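Aromatic-amino-acid transaminase TyrB (Burkholderia cenocepacia K56-2Valvano, PDB 4WD2) probably catalyses the reversible, pyridoxal-phosphate-dependent transfer of an amino group between aromatic amino acids and 2-oxo acids, working as a homodimer. Local coordinates at residues Ala80-Arg83 with Asp84-Ser88; Phe256-Tyr259 with Gly260-Val263. All coordinates share one frame; numbering follows the deposited sequence.

Contact 1 (Ala80-Arg83 with Asp84-Ser88); sequences AAYR and DAVQS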
loop_
_atom_site.group_PDB
_atom_site.type_symbol
_atom_site.label_atom_id
_atom_site.label_comp_id
_atom_site.label_asym_id
_atom_site.label_seq_id
_atom_site.Cartn_x
_atom_site.Cartn_y
_atom_site.Cartn_z
ATOM N N ALA A 80 -1.442 -8.586 14.325
ATOM C CA ALA A 80 -0.976 -9.893 14.777
ATOM C C ALA A 80 -2.034 -10.977 14.614
ATOM O O ALA A 80 -1.723 -12.091 14.191
ATOM C CB ALA A 80 -0.523 -9.821 16.232
ATOM N N ALA A 81 -3.276 -10.653 14.965
ATOM C CA ALA A 81 -4.382 -11.597 14.855
ATOM C C ALA A 81 -4.654 -11.961 13.396
ATOM O O ALA A 81 -4.938 -13.119 13.083
ATOM C CB ALA A 81 -5.635 -11.028 15.507
ATOM N N TYR A 82 -4.558 -10.974 12.509
ATOM C CA TYR A 82 -4.698 -11.198 11.067
ATOM C C TYR A 82 -3.628 -12.159 10.539
ATOM O O TYR A 82 -3.948 -13.144 9.869
ATOM C CB TYR A 82 -4.624 -9.863 10.320
ATOM C CG TYR A 82 -4.710 -9.914 8.800
ATOM C CD1 TYR A 82 -3.574 -10.119 8.019
ATOM C CD2 TYR A 82 -5.918 -9.694 8.146
ATOM C CE1 TYR A 82 -3.648 -10.132 6.631
ATOM C CE2 TYR A 82 -6.000 -9.703 6.764
ATOM C CZ TYR A 82 -4.863 -9.919 6.011
ATOM O OH TYR A 82 -4.951 -9.922 4.638
ATOM N N ARG A 83 -2.363 -11.855 10.831
ATOM C CA ARG A 83 -1.228 -12.689 10.412
ATOM C C ARG A 83 -1.388 -14.153 10.828
ATOM O O ARG A 83 -1.141 -15.077 10.042
ATOM C CB ARG A 83 0.079 -12.140 10.997
ATOM C CG ARG A 83 0.460 -10.756 10.514
ATOM C CD ARG A 83 1.552 -10.174 11.395
ATOM N NE ARG A 83 2.673 -11.093 11.518
ATOM C CZ ARG A 83 3.341 -11.317 12.642
ATOM N NH1 ARG A 83 3.009 -10.677 13.759
ATOM N NH2 ARG A 83 4.349 -12.178 12.646
ATOM N N ASP A 84 -1.801 -14.363 12.070
ATOM C CA ASP A 84 -1.966 -15.720 12.571
ATOM C C ASP A 84 -3.121 -16.436 11.884
ATOM O O ASP A 84 -3.015 -17.614 11.531
ATOM C CB ASP A 84 -2.181 -15.710 14.076
ATOM C CG ASP A 84 -2.396 -17.092 14.625
ATOM O OD1 ASP A 84 -1.403 -17.841 14.720
ATOM O OD2 ASP A 84 -3.553 -17.434 14.945
ATOM N N ALA A 85 -4.224 -15.719 11.696
ATOM C CA ALA A 85 -5.396 -16.274 11.027
ATOM C C ALA A 85 -5.068 -16.617 9.577
ATOM O O ALA A 85 -5.429 -17.680 9.084
ATOM C CB ALA A 85 -6.555 -15.301 11.089
ATOM N N VAL A 86 -4.382 -15.708 8.897
ATOM C CA VAL A 86 -3.991 -15.933 7.513
ATOM C C VAL A 86 -3.064 -17.134 7.375
ATOM O O VAL A 86 -3.231 -17.957 6.476
ATOM C CB VAL A 86 -3.309 -14.688 6.927
ATOM C CG1 VAL A 86 -2.647 -15.009 5.596
ATOM C CG2 VAL A 86 -4.326 -13.587 6.769
ATOM N N GLN A 87 -2.088 -17.236 8.275
ATOM C CA GLN A 87 -1.126 -18.333 8.224
ATOM C C GLN A 87 -1.822 -19.678 8.432
ATOM O O GLN A 87 -1.545 -20.659 7.732
ATOM C CB GLN A 87 -0.035 -18.128 9.271
ATOM C CG GLN A 87 1.133 -19.073 9.116
ATOM C CD GLN A 87 2.074 -18.987 10.281
ATOM O OE1 GLN A 87 1.947 -19.728 11.254
ATOM N NE2 GLN A 87 3.019 -18.069 10.200
ATOM N N SER A 88 -2.740 -19.708 9.390
ATOM C CA SER A 88 -3.540 -20.901 9.671
ATOM C C SER A 88 -4.433 -21.280 8.485
ATOM O O SER A 88 -4.552 -22.454 8.128
ATOM C CB SER A 88 -4.394 -20.675 10.916
ATOM O OG SER A 88 -5.101 -21.851 11.257
HETATM O O HOH W 1 -5.773 -15.003 15.074
#

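Contact 2 (Phe256-Tyr259 with Gly260-Val263); sequences FSLY and GERV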
loop_
_atom_site.group_PDB
_atom_site.type_symbol
_atom_site.label_atom_id
_atom_site.label_comp_id
_atom_site.label_asym_id
_atom_site.label_seq_id
_atom_site.Cartn_x
_atom_site.Cartn_y
_atom_site.Cartn_z
ATOM N N PHE A 256 -13.011 -13.032 -0.434
ATOM C CA PHE A 256 -13.766 -12.239 0.528
ATOM C C PHE A 256 -14.625 -11.210 -0.196
ATOM O O PHE A 256 -15.432 -10.515 0.427
ATOM C CB PHE A 256 -12.838 -11.537 1.524
ATOM C CG PHE A 256 -12.590 -12.318 2.783
ATOM C CD1 PHE A 256 -11.662 -13.352 2.803
ATOM C CD2 PHE A 256 -13.276 -12.015 3.951
ATOM C CE1 PHE A 256 -11.421 -14.069 3.973
ATOM C CE2 PHE A 256 -13.040 -12.728 5.114
ATOM C CZ PHE A 256 -12.112 -13.757 5.120
ATOM N N SER A 257 -14.446 -11.124 -1.513
ATOM C CA SER A 257 -15.110 -10.106 -2.326
ATOM C C SER A 257 -14.726 -8.712 -1.816
ATOM O O SER A 257 -15.539 -7.794 -1.799
ATOM C CB SER A 257 -16.631 -10.305 -2.304
ATOM O OG SER A 257 -17.255 -9.631 -3.381
ATOM N N LEU A 258 -13.478 -8.575 -1.389
ATOM C CA LEU A 258 -12.980 -7.328 -0.816
ATOM C C LEU A 258 -11.897 -6.699 -1.689
ATOM O O LEU A 258 -10.929 -6.153 -1.173
ATOM C CB LEU A 258 -12.438 -7.573 0.600
ATOM C CG LEU A 258 -13.498 -7.732 1.694
ATOM C CD1 LEU A 258 -12.865 -8.116 3.034
ATOM C CD2 LEU A 258 -14.318 -6.445 1.830
ATOM N N TYR A 259 -12.075 -6.774 -3.007
ATOM C CA TYR A 259 -11.118 -6.240 -3.975
ATOM C C TYR A 259 -10.603 -4.863 -3.575
ATOM O O TYR A 259 -9.400 -4.639 -3.510
ATOM C CB TYR A 259 -11.747 -6.151 -5.369
ATOM C CG TYR A 259 -12.484 -7.396 -5.792
ATOM C CD1 TYR A 259 -11.842 -8.398 -6.514
ATOM C CD2 TYR A 259 -13.824 -7.571 -5.469
ATOM C CE1 TYR A 259 -12.518 -9.545 -6.894
ATOM C CE2 TYR A 259 -14.505 -8.715 -5.840
ATOM C CZ TYR A 259 -13.850 -9.694 -6.556
ATOM O OH TYR A 259 -14.531 -10.828 -6.925
ATOM N N GLY A 260 -11.528 -3.957 -3.277
ATOM C CA GLY A 260 -11.192 -2.559 -3.063
ATOM C C GLY A 260 -10.689 -2.192 -1.678
ATOM O O GLY A 260 -10.393 -1.023 -1.416
ATOM N N GLU A 261 -10.594 -3.167 -0.783
ATOM C CA GLU A 261 -10.047 -2.888 0.540
ATOM C C GLU A 261 -8.631 -3.443 0.689
ATOM O O GLU A 261 -8.038 -3.364 1.762
ATOM C CB GLU A 261 -10.964 -3.437 1.642
ATOM C CG GLU A 261 -12.377 -2.826 1.700
ATOM C CD GLU A 261 -12.416 -1.304 1.935
ATOM O OE1 GLU A 261 -11.367 -0.669 2.188
ATOM O OE2 GLU A 261 -13.528 -0.740 1.872
ATOM N N ARG A 262 -8.105 -3.998 -0.402
ATOM C CA ARG A 262 -6.694 -4.384 -0.519
ATOM C C ARG A 262 -6.156 -5.198 0.660
ATOM O O ARG A 262 -5.383 -4.695 1.485
ATOM C CB ARG A 262 -5.826 -3.133 -0.716
ATOM C CG ARG A 262 -6.356 -2.157 -1.769
ATOM C CD ARG A 262 -6.639 -2.826 -3.103
ATOM N NE ARG A 262 -5.447 -3.436 -3.688
ATOM C CZ ARG A 262 -5.401 -4.676 -4.166
ATOM N NH1 ARG A 262 -4.271 -5.154 -4.676
ATOM N NH2 ARG A 262 -6.486 -5.439 -4.129
ATOM N N VAL A 263 -6.565 -6.458 0.728
ATOM C CA VAL A 263 -6.133 -7.336 1.800
ATOM C C VAL A 263 -5.569 -8.645 1.258
ATOM O O VAL A 263 -6.165 -9.295 0.398
ATOM C CB VAL A 263 -7.284 -7.631 2.780
ATOM C CG1 VAL A 263 -7.413 -6.494 3.781
ATOM C CG2 VAL A 263 -8.586 -7.828 2.026
HETATM O O HOH W 2 -8.366 -7.077 -1.341
#

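Contact 1 (Ala80-Arg83 with Asp84-Ser88)
In the first turns of the alpha-helix 80-91, Y82 and V86 lie one turn apart and touch through a CH-pi contact. CG2 of V86 stands over one face of the Y82 ring, 3.8 Å from its centroid and displaced toward the rim. Y82 CE1 is the ring atom nearest to V86 CG2, at 3.5 Å. CG of Y82, anti to the backbone N (chi1 178°), sits beside the carbonyl carbon, which leaves CE1 under V86 CG2. The same pair shares the bond V86 N to Y82 O, 2.8 Å, one of five successive i to i+4 bonds that make this a regular alpha-helix. Its buried side packs on helix 297-307, and Y82 OH reaches the backbone O of G264. On the solvent side a water donates to A81 O at 2.9 Å and to D84 OD2 at 3.3 Å, giving that carbonyl a second partner besides A85 N, which lies 3.0 Å from A81 O. OD1 of D84 forms a salt bridge with R98, whose guanidinium also binds OE1 of Q87; R83 NE and Q87 NE2 bond to T105 on strand 103-108.

Contact 2 (Phe256-Tyr259 with Gly260-Val263)
Three successive torsions near -50° to -60° (chi1 -47°, chi2 -52°, chi3 -60°) fold R262 back on itself and bring its guanidinium to the carbonyl of Y259. NH2 donates to Y259 O over 3.1 Å, with the oxygen at the edge of the guanidinium and the nitrogen in the carbonyl plane. The same oxygen takes a weak bond from the backbone, R262 N to Y259 O at 3.4 Å, and the bend also places R262 CD 3.3 Å from Y259 O. One residue earlier, E261 N bonds to L258 O at 3.0 Å, the i to i+3 bond of a 3-10 turn, with the N well above the carbonyl plane. A water donates to L258 O at 2.7 Å and accepts from V263 N at 2.8 Å, linking the start of the turn to the residue two places past its end. L258 CB meets V263 CG2 at 4.1 Å, and the L258 and E261 side chains cross at a slant, CD2 nearest CG. The turn lies between strands 246-251 and 264-269, just after the lysine that carries the cofactor; E261 OE1 accepts from N of Y297 of the second subunit. R262 NH1 bonds to a phosphate oxygen of the pyridoxal-phosphate lysine at position 254. Together with the NH1 bond to Y291 O of the second subunit, the bond to Y259 O probably fixes the rotation of a phosphate-binding guanidinium, whose positive charge probably offsets part of the phosphate's negative charge.

Contact 1 is only partly buried, with one side of its helix on the protein interior and the other in solvent, whereas every touching residue of contact 2 is buried, in a loop that meets the second subunit and, through R262, the cofactor. Their centres are about 17 Å apart, yet they meet where Y82 OH packs 3.7 Å from V263 C. Both also lean on helix 297-307, Y82 and A85 from the first, F256 and L258 from the second, V302 and L306 being touched by both. Regular helical bonding with an exposed D84 on its outer face marks 80-88; in 256-263 an irregular turn, a bridging water and an arginine directed at a phosphate take over.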